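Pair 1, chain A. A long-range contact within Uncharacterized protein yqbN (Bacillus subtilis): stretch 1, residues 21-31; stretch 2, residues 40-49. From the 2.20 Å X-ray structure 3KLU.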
# COMPACT_ATOMS: atom_id res chain seq x y z
N ILE A 21 -12.26 -0.28 -16.58
CA ILE A 21 -12.47 0.40 -15.32
C ILE A 21 -11.17 0.39 -14.54
O ILE A 21 -10.45 -0.61 -14.51
CB ILE A 21 -13.54 -0.32 -14.52
CG1 ILE A 21 -14.85 -0.22 -15.29
CG2 ILE A 21 -13.67 0.27 -13.14
CD1 ILE A 21 -15.87 -1.17 -14.82
N ASP A 22 -10.83 1.49 -13.90
CA ASP A 22 -9.58 1.43 -13.21
C ASP A 22 -9.72 1.15 -11.74
O ASP A 22 -10.80 1.25 -11.15
CB ASP A 22 -8.77 2.69 -13.42
CG ASP A 22 -7.27 2.42 -13.38
OD1 ASP A 22 -6.69 2.33 -12.27
OD2 ASP A 22 -6.69 2.25 -14.48
N ALA A 23 -8.58 0.78 -11.17
CA ALA A 23 -8.44 0.46 -9.76
C ALA A 23 -8.91 1.55 -8.80
O ALA A 23 -8.67 2.74 -8.98
CB ALA A 23 -7.00 0.09 -9.44
N GLU A 24 -9.60 1.07 -7.79
CA GLU A 24 -10.15 1.85 -6.71
C GLU A 24 -9.56 3.17 -6.24
O GLU A 24 -9.34 4.14 -6.97
CB GLU A 24 -10.21 0.95 -5.50
CG GLU A 24 -9.26 -0.28 -5.56
CD GLU A 24 -7.79 0.09 -5.67
OE1 GLU A 24 -7.48 1.28 -5.47
OE2 GLU A 24 -6.95 -0.80 -5.95
N GLU A 25 -9.35 3.13 -4.94
CA GLU A 25 -8.85 4.14 -4.02
C GLU A 25 -9.88 3.83 -2.94
O GLU A 25 -10.95 4.42 -2.88
CB GLU A 25 -8.97 5.56 -4.55
CG GLU A 25 -7.65 6.08 -5.07
CD GLU A 25 -7.29 7.46 -4.53
OE1 GLU A 25 -8.05 7.99 -3.68
OE2 GLU A 25 -6.26 8.02 -4.95
N VAL A 26 -9.54 2.82 -2.15
CA VAL A 26 -10.36 2.28 -1.09
C VAL A 26 -9.94 2.83 0.28
O VAL A 26 -8.76 2.73 0.67
CB VAL A 26 -10.19 0.76 -1.11
CG1 VAL A 26 -10.87 0.12 0.07
CG2 VAL A 26 -10.74 0.22 -2.41
N GLU A 27 -10.88 3.41 1.02
CA GLU A 27 -10.60 3.95 2.35
C GLU A 27 -10.83 2.85 3.37
O GLU A 27 -11.85 2.17 3.32
CB GLU A 27 -11.52 5.09 2.69
CG GLU A 27 -11.07 6.45 2.28
CD GLU A 27 -12.06 7.50 2.78
OE1 GLU A 27 -11.77 8.71 2.67
OE2 GLU A 27 -13.13 7.08 3.29
N VAL A 28 -9.91 2.71 4.31
CA VAL A 28 -9.99 1.67 5.32
C VAL A 28 -9.46 2.22 6.63
O VAL A 28 -8.32 2.71 6.69
CB VAL A 28 -9.08 0.47 4.98
CG1 VAL A 28 -9.25 -0.60 6.02
CG2 VAL A 28 -9.39 -0.06 3.58
N PRO A 29 -10.27 2.14 7.70
CA PRO A 29 -9.83 2.64 9.01
C PRO A 29 -8.91 1.61 9.69
O PRO A 29 -9.32 0.83 10.52
CB PRO A 29 -11.14 2.85 9.75
CG PRO A 29 -11.97 1.70 9.24
CD PRO A 29 -11.64 1.62 7.75
N ILE A 30 -7.64 1.64 9.33
CA ILE A 30 -6.65 0.71 9.87
C ILE A 30 -6.42 0.85 11.37
O ILE A 30 -6.00 -0.10 12.01
CB ILE A 30 -5.31 0.89 9.12
CG1 ILE A 30 -5.44 0.27 7.72
CG2 ILE A 30 -4.16 0.28 9.91
CD1 ILE A 30 -5.58 -1.23 7.72
N SER A 31 -6.67 2.04 11.92
CA SER A 31 -6.48 2.25 13.36
C SER A 31 -7.33 3.38 13.91
O SER A 31 -7.51 4.43 13.28
CB SER A 31 -5.01 2.54 13.68
OG SER A 31 -4.89 2.95 15.02
N ASN A 40 -12.78 12.32 14.66
CA ASN A 40 -13.10 11.22 13.76
C ASN A 40 -11.87 10.48 13.24
O ASN A 40 -10.82 11.09 12.99
CB ASN A 40 -13.90 11.75 12.59
CG ASN A 40 -15.25 12.24 13.01
OD1 ASN A 40 -15.76 13.22 12.46
ND2 ASN A 40 -15.86 11.56 13.99
N VAL A 41 -12.03 9.17 13.08
CA VAL A 41 -10.95 8.34 12.59
C VAL A 41 -10.53 8.79 11.19
O VAL A 41 -11.35 9.18 10.36
CB VAL A 41 -11.36 6.86 12.51
CG1 VAL A 41 -10.19 6.04 12.02
CG2 VAL A 41 -11.83 6.37 13.86
N VAL A 42 -9.23 8.74 10.95
CA VAL A 42 -8.66 9.12 9.67
C VAL A 42 -8.34 7.80 8.99
O VAL A 42 -7.35 7.15 9.33
CB VAL A 42 -7.38 9.91 9.88
CG1 VAL A 42 -6.76 10.21 8.56
CG2 VAL A 42 -7.69 11.20 10.69
N PRO A 43 -9.19 7.35 8.05
CA PRO A 43 -8.91 6.07 7.38
C PRO A 43 -7.73 6.12 6.43
O PRO A 43 -7.36 7.19 5.93
CB PRO A 43 -10.22 5.76 6.65
CG PRO A 43 -10.71 7.13 6.28
CD PRO A 43 -10.43 7.96 7.52
N PHE A 44 -7.11 4.97 6.20
CA PHE A 44 -6.02 4.89 5.26
C PHE A 44 -6.67 4.78 3.89
O PHE A 44 -7.75 4.20 3.76
CB PHE A 44 -5.22 3.63 5.49
CG PHE A 44 -4.14 3.77 6.48
CD1 PHE A 44 -4.31 4.56 7.60
CD2 PHE A 44 -2.97 3.07 6.33
CE1 PHE A 44 -3.28 4.63 8.58
CE2 PHE A 44 -1.94 3.13 7.29
CZ PHE A 44 -2.10 3.91 8.41
N ILE A 45 -6.00 5.33 2.87
CA ILE A 45 -6.46 5.22 1.50
C ILE A 45 -5.48 4.33 0.75
O ILE A 45 -4.26 4.63 0.67
CB ILE A 45 -6.49 6.56 0.83
CG1 ILE A 45 -7.47 7.46 1.54
CG2 ILE A 45 -6.94 6.39 -0.64
CD1 ILE A 45 -7.49 8.87 0.95
N PHE A 46 -6.02 3.22 0.24
CA PHE A 46 -5.26 2.23 -0.52
C PHE A 46 -5.66 2.31 -1.99
O PHE A 46 -6.75 2.80 -2.32
CB PHE A 46 -5.54 0.81 -0.03
CG PHE A 46 -5.10 0.54 1.41
CD1 PHE A 46 -5.86 0.99 2.49
CD2 PHE A 46 -3.97 -0.24 1.67
CE1 PHE A 46 -5.51 0.65 3.80
CE2 PHE A 46 -3.61 -0.59 2.98
CZ PHE A 46 -4.38 -0.15 4.04
N LYS A 47 -4.75 1.87 -2.85
CA LYS A 47 -4.96 1.83 -4.28
C LYS A 47 -3.91 0.90 -4.85
O LYS A 47 -2.72 1.20 -4.78
CB LYS A 47 -4.78 3.20 -4.91
CG LYS A 47 -5.07 3.21 -6.41
CD LYS A 47 -4.59 4.52 -7.02
CE LYS A 47 -5.26 4.77 -8.34
NZ LYS A 47 -5.01 3.58 -9.17
N ALA A 48 -4.35 -0.24 -5.38
CA ALA A 48 -3.47 -1.24 -5.98
C ALA A 48 -2.40 -0.65 -6.92
O ALA A 48 -2.63 0.33 -7.65
CB ALA A 48 -4.30 -2.28 -6.75
N ILE A 49 -1.23 -1.25 -6.89
CA ILE A 49 -0.18 -0.78 -7.78
C ILE A 49 -0.27 -1.69 -9.02
O ILE A 49 -1.16 -2.53 -9.11
CB ILE A 49 1.19 -0.85 -7.09
CG1 ILE A 49 1.48 -2.28 -6.62
CG2 ILE A 49 1.17 0.08 -5.89
CD1 ILE A 49 2.91 -2.52 -6.19
O HOH W 1 -7.30 4.72 10.62

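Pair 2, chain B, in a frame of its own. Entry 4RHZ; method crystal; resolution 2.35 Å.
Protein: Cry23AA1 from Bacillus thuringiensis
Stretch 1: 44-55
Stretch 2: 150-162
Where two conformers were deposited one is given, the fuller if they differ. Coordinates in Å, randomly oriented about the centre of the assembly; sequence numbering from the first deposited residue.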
# COMPACT_ATOMS: atom_id res chain seq x y z
N GLU B 44 -9.72 4.22 0.51
CA GLU B 44 -8.57 4.93 1.03
C GLU B 44 -7.64 3.94 1.65
O GLU B 44 -7.96 3.37 2.70
CB GLU B 44 -8.97 5.95 2.12
CG GLU B 44 -9.63 7.24 1.60
CD GLU B 44 -8.68 8.46 1.76
OE1 GLU B 44 -8.44 8.88 2.93
OE2 GLU B 44 -8.22 9.00 0.70
N ILE B 45 -6.49 3.73 1.03
CA ILE B 45 -5.55 2.81 1.62
C ILE B 45 -5.17 3.43 2.95
O ILE B 45 -4.73 4.57 2.98
CB ILE B 45 -4.27 2.62 0.78
CG1 ILE B 45 -4.59 2.29 -0.71
CG2 ILE B 45 -3.33 1.61 1.42
CD1 ILE B 45 -5.72 1.30 -0.83
N PRO B 46 -5.31 2.68 4.05
CA PRO B 46 -4.95 3.33 5.32
C PRO B 46 -3.47 3.23 5.68
O PRO B 46 -3.13 3.39 6.81
CB PRO B 46 -5.81 2.52 6.36
CG PRO B 46 -5.73 1.08 5.79
CD PRO B 46 -5.69 1.26 4.24
N THR B 47 -2.60 2.87 4.76
CA THR B 47 -1.18 2.78 5.09
C THR B 47 -0.50 3.86 4.22
O THR B 47 -0.78 3.95 2.99
CB THR B 47 -0.66 1.37 4.77
OG1 THR B 47 -1.19 0.46 5.76
CG2 THR B 47 0.87 1.30 4.90
N GLU B 48 0.33 4.70 4.81
CA GLU B 48 0.91 5.80 4.01
C GLU B 48 1.94 5.31 2.98
O GLU B 48 2.65 4.33 3.21
CB GLU B 48 1.56 6.84 4.93
CG GLU B 48 0.59 7.73 5.76
CD GLU B 48 1.36 8.88 6.48
OE1 GLU B 48 2.61 8.99 6.30
OE2 GLU B 48 0.70 9.66 7.21
N PRO B 49 2.01 5.97 1.84
CA PRO B 49 3.20 5.71 1.00
C PRO B 49 4.56 5.95 1.69
O PRO B 49 4.64 6.74 2.64
CB PRO B 49 3.04 6.72 -0.17
CG PRO B 49 1.65 7.24 -0.10
CD PRO B 49 1.12 7.00 1.29
N VAL B 50 5.60 5.25 1.23
CA VAL B 50 6.89 5.33 1.80
C VAL B 50 8.00 5.78 0.76
O VAL B 50 8.19 5.12 -0.28
CB VAL B 50 7.32 3.97 2.48
CG1 VAL B 50 8.76 4.06 3.01
CG2 VAL B 50 6.35 3.62 3.66
N ASN B 51 8.75 6.83 1.13
CA ASN B 51 9.86 7.35 0.35
C ASN B 51 11.05 6.55 0.72
O ASN B 51 11.40 6.50 1.88
CB ASN B 51 10.12 8.85 0.66
CG ASN B 51 9.12 9.79 -0.08
OD1 ASN B 51 8.30 9.34 -0.94
ND2 ASN B 51 9.21 11.11 0.21
N ASN B 52 11.69 5.94 -0.25
CA ASN B 52 12.88 5.20 -0.08
C ASN B 52 14.00 5.89 -0.89
O ASN B 52 13.86 6.18 -2.08
CB ASN B 52 12.70 3.75 -0.67
CG ASN B 52 11.68 2.94 0.18
OD1 ASN B 52 12.03 2.38 1.24
ND2 ASN B 52 10.41 3.09 -0.17
N GLN B 53 15.14 6.07 -0.26
CA GLN B 53 16.25 6.59 -0.96
C GLN B 53 17.07 5.50 -1.60
O GLN B 53 17.50 4.55 -0.93
CB GLN B 53 17.10 7.38 0.02
CG GLN B 53 17.99 8.28 -0.73
CD GLN B 53 19.29 8.38 -0.11
OE1 GLN B 53 20.13 7.47 -0.24
NE2 GLN B 53 19.51 9.52 0.62
N LEU B 54 17.29 5.62 -2.92
CA LEU B 54 18.02 4.58 -3.67
C LEU B 54 19.50 4.77 -3.86
O LEU B 54 20.24 3.84 -3.49
CB LEU B 54 17.38 4.29 -5.04
CG LEU B 54 15.86 4.05 -4.85
CD1 LEU B 54 15.25 4.05 -6.21
CD2 LEU B 54 15.57 2.73 -4.07
N THR B 55 19.93 5.91 -4.47
CA THR B 55 21.36 6.28 -4.52
C THR B 55 21.38 7.76 -4.53
O THR B 55 20.35 8.40 -4.69
CB THR B 55 22.01 6.13 -5.88
OG1 THR B 55 21.04 5.84 -6.87
CG2 THR B 55 23.18 5.27 -5.89
N ALA B 150 22.39 14.98 -4.79
CA ALA B 150 21.10 14.77 -5.43
C ALA B 150 20.76 13.30 -5.12
O ALA B 150 21.49 12.36 -5.55
CB ALA B 150 21.12 15.04 -6.97
N ALA B 151 19.74 13.11 -4.29
CA ALA B 151 19.33 11.72 -3.89
C ALA B 151 18.08 11.32 -4.70
O ALA B 151 17.14 12.08 -4.84
CB ALA B 151 19.04 11.67 -2.36
N TYR B 152 18.08 10.12 -5.24
CA TYR B 152 16.92 9.62 -5.99
C TYR B 152 15.99 8.86 -5.04
O TYR B 152 16.42 7.92 -4.35
CB TYR B 152 17.46 8.67 -7.10
CG TYR B 152 16.47 8.33 -8.18
CD1 TYR B 152 15.62 9.30 -8.70
CD2 TYR B 152 16.47 7.06 -8.76
CE1 TYR B 152 14.76 9.00 -9.73
CE2 TYR B 152 15.58 6.74 -9.78
CZ TYR B 152 14.77 7.69 -10.25
OH TYR B 152 13.95 7.41 -11.28
N ILE B 153 14.75 9.32 -4.96
CA ILE B 153 13.76 8.82 -4.01
C ILE B 153 12.65 8.10 -4.81
O ILE B 153 12.12 8.70 -5.77
CB ILE B 153 12.99 9.97 -3.25
CG1 ILE B 153 13.82 10.78 -2.21
CG2 ILE B 153 11.85 9.40 -2.47
CD1 ILE B 153 15.14 10.24 -1.90
N ILE B 154 12.30 6.86 -4.43
CA ILE B 154 11.13 6.18 -5.02
C ILE B 154 10.04 6.06 -3.93
O ILE B 154 10.30 5.58 -2.81
CB ILE B 154 11.54 4.85 -5.70
CG1 ILE B 154 10.52 4.42 -6.77
CG2 ILE B 154 11.78 3.76 -4.71
CD1 ILE B 154 9.14 4.26 -6.28
N GLN B 155 8.86 6.57 -4.24
CA GLN B 155 7.78 6.55 -3.33
C GLN B 155 6.90 5.28 -3.59
O GLN B 155 6.22 5.19 -4.60
CB GLN B 155 6.96 7.82 -3.45
CG GLN B 155 5.87 7.91 -2.49
CD GLN B 155 5.21 9.24 -2.48
OE1 GLN B 155 4.06 9.38 -2.89
NE2 GLN B 155 5.96 10.26 -2.00
N ASN B 156 6.96 4.34 -2.66
CA ASN B 156 6.24 3.07 -2.69
C ASN B 156 4.91 3.08 -2.01
O ASN B 156 4.77 3.68 -0.94
CB ASN B 156 7.08 1.99 -2.02
CG ASN B 156 7.65 1.08 -3.02
OD1 ASN B 156 8.70 1.39 -3.67
ND2 ASN B 156 6.91 -0.06 -3.27
N GLY B 157 3.93 2.44 -2.65
CA GLY B 157 2.61 2.18 -2.02
C GLY B 157 2.26 0.69 -2.03
O GLY B 157 2.65 -0.02 -2.96
N THR B 158 1.61 0.22 -0.97
CA THR B 158 1.10 -1.16 -0.92
C THR B 158 -0.33 -1.15 -0.47
O THR B 158 -0.76 -0.29 0.33
CB THR B 158 1.77 -2.02 0.10
OG1 THR B 158 1.58 -1.41 1.38
CG2 THR B 158 3.24 -2.21 -0.23
N TYR B 159 -1.11 -2.09 -1.00
CA TYR B 159 -2.56 -2.13 -0.63
C TYR B 159 -3.07 -3.57 -0.58
O TYR B 159 -2.60 -4.43 -1.33
CB TYR B 159 -3.42 -1.28 -1.56
CG TYR B 159 -3.24 -1.66 -2.98
CD1 TYR B 159 -4.13 -2.57 -3.63
CD2 TYR B 159 -2.14 -1.17 -3.70
CE1 TYR B 159 -3.92 -2.97 -4.94
CE2 TYR B 159 -1.90 -1.58 -5.01
CZ TYR B 159 -2.80 -2.47 -5.63
OH TYR B 159 -2.51 -2.82 -6.91
N ASN B 160 -3.99 -3.83 0.34
CA ASN B 160 -4.69 -5.12 0.38
C ASN B 160 -6.15 -4.83 0.66
O ASN B 160 -6.51 -4.53 1.80
CB ASN B 160 -4.10 -6.02 1.44
CG ASN B 160 -4.64 -7.50 1.34
OD1 ASN B 160 -5.63 -7.80 0.64
ND2 ASN B 160 -3.96 -8.41 2.05
N VAL B 161 -7.00 -4.88 -0.36
CA VAL B 161 -8.39 -4.42 -0.17
C VAL B 161 -9.41 -5.55 -0.35
O VAL B 161 -9.45 -6.16 -1.40
CB VAL B 161 -8.74 -3.30 -1.10
CG1 VAL B 161 -10.11 -2.72 -0.78
CG2 VAL B 161 -7.66 -2.15 -1.08
N PRO B 162 -10.22 -5.86 0.69
CA PRO B 162 -11.31 -6.82 0.48
C PRO B 162 -12.32 -6.26 -0.49
O PRO B 162 -12.61 -5.05 -0.47
CB PRO B 162 -11.94 -6.97 1.88
CG PRO B 162 -10.86 -6.54 2.88
CD PRO B 162 -10.06 -5.49 2.12
O HOH W 2 1.00 2.13 1.21
O HOH W 3 -2.33 -1.39 3.08

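Pairs 1 and 2 are both antiparallel two-strand contacts. Fourteen central residues superpose with an RMSD of 0.8 Å over N, CA and C, and the strand axes make nearly the same angle, 148° in pair 1 and 147° in pair 2, approaching to 4.6 and 4.5 Å. The surface buried is also similar, 812 against 830 Å².

The register is fixed by backbone hydrogen bonds. In pair 1, Val A26 N donates to Phe A46 O and Phe A46 N to Val A26 O, both 2.8 Å; Val A28 N donates to Phe A44 O at 2.7 Å and Phe A44 N to Val A28 O at 2.6 Å. The matched bonds of pair 2 join Val B50 N to Asn B156 O and Asn B156 N to Val B50 O, both 2.8 Å, then Asn B52 N to Ile B154 O and Ile B154 N to Asn B52 O, both 2.9 Å. Between these bonded pairs lie the non-hydrogen-bonded pairs Glu A27–Ile A45 and Asn B51–Gln B155, whose CA atoms are closer, 4.4 and 4.3 Å apart.

The face holding Val A26, Val A28, Phe A44 and Phe A46 matches that of Val B50, Asn B52, Ile B154 and Asn B156. Val A26 and Val B50 are nearly identical, both t, with side-chain centres 0.4 Å apart. The rest diverge. In pair 1 aromatic rings fill the space: Val A28 CB lies 3.8 Å from Phe A46 CE1, and Ile A30 CB sits 4.0 Å from the centroid of the Phe A44 ring, 9° off its normal, a CH-pi contact over the face. In pair 2 smaller groups meet: Asn B52 CB is 4.1 Å from Ile B154 CG2, and Asn B52 ND2 is 4.0 Å from Asn B156 CB.

On the other face, Glu A27 and Ile A45 match Asn B51 and Gln B155. Pair 1 uses aliphatic packing, with Glu A27 CG 3.8 Å from Ile A45 CG1; pair 2 uses polarity, as Gln B155 NE2 donates to Asn B51 OD1 at 2.7 Å and 162°. Next along, Pro A43 and Ile B153, both apolar but one a ring and the other a branched chain, put their side-chain centres 0.3 Å apart. Pro A43 CG lies 3.8 Å from Glu A27 CD, while Ile B153 CG2 lies 3.6 Å from Asn B51 CB. The same backbone spacing thus accommodates either an aliphatic contact or an amide hydrogen bond.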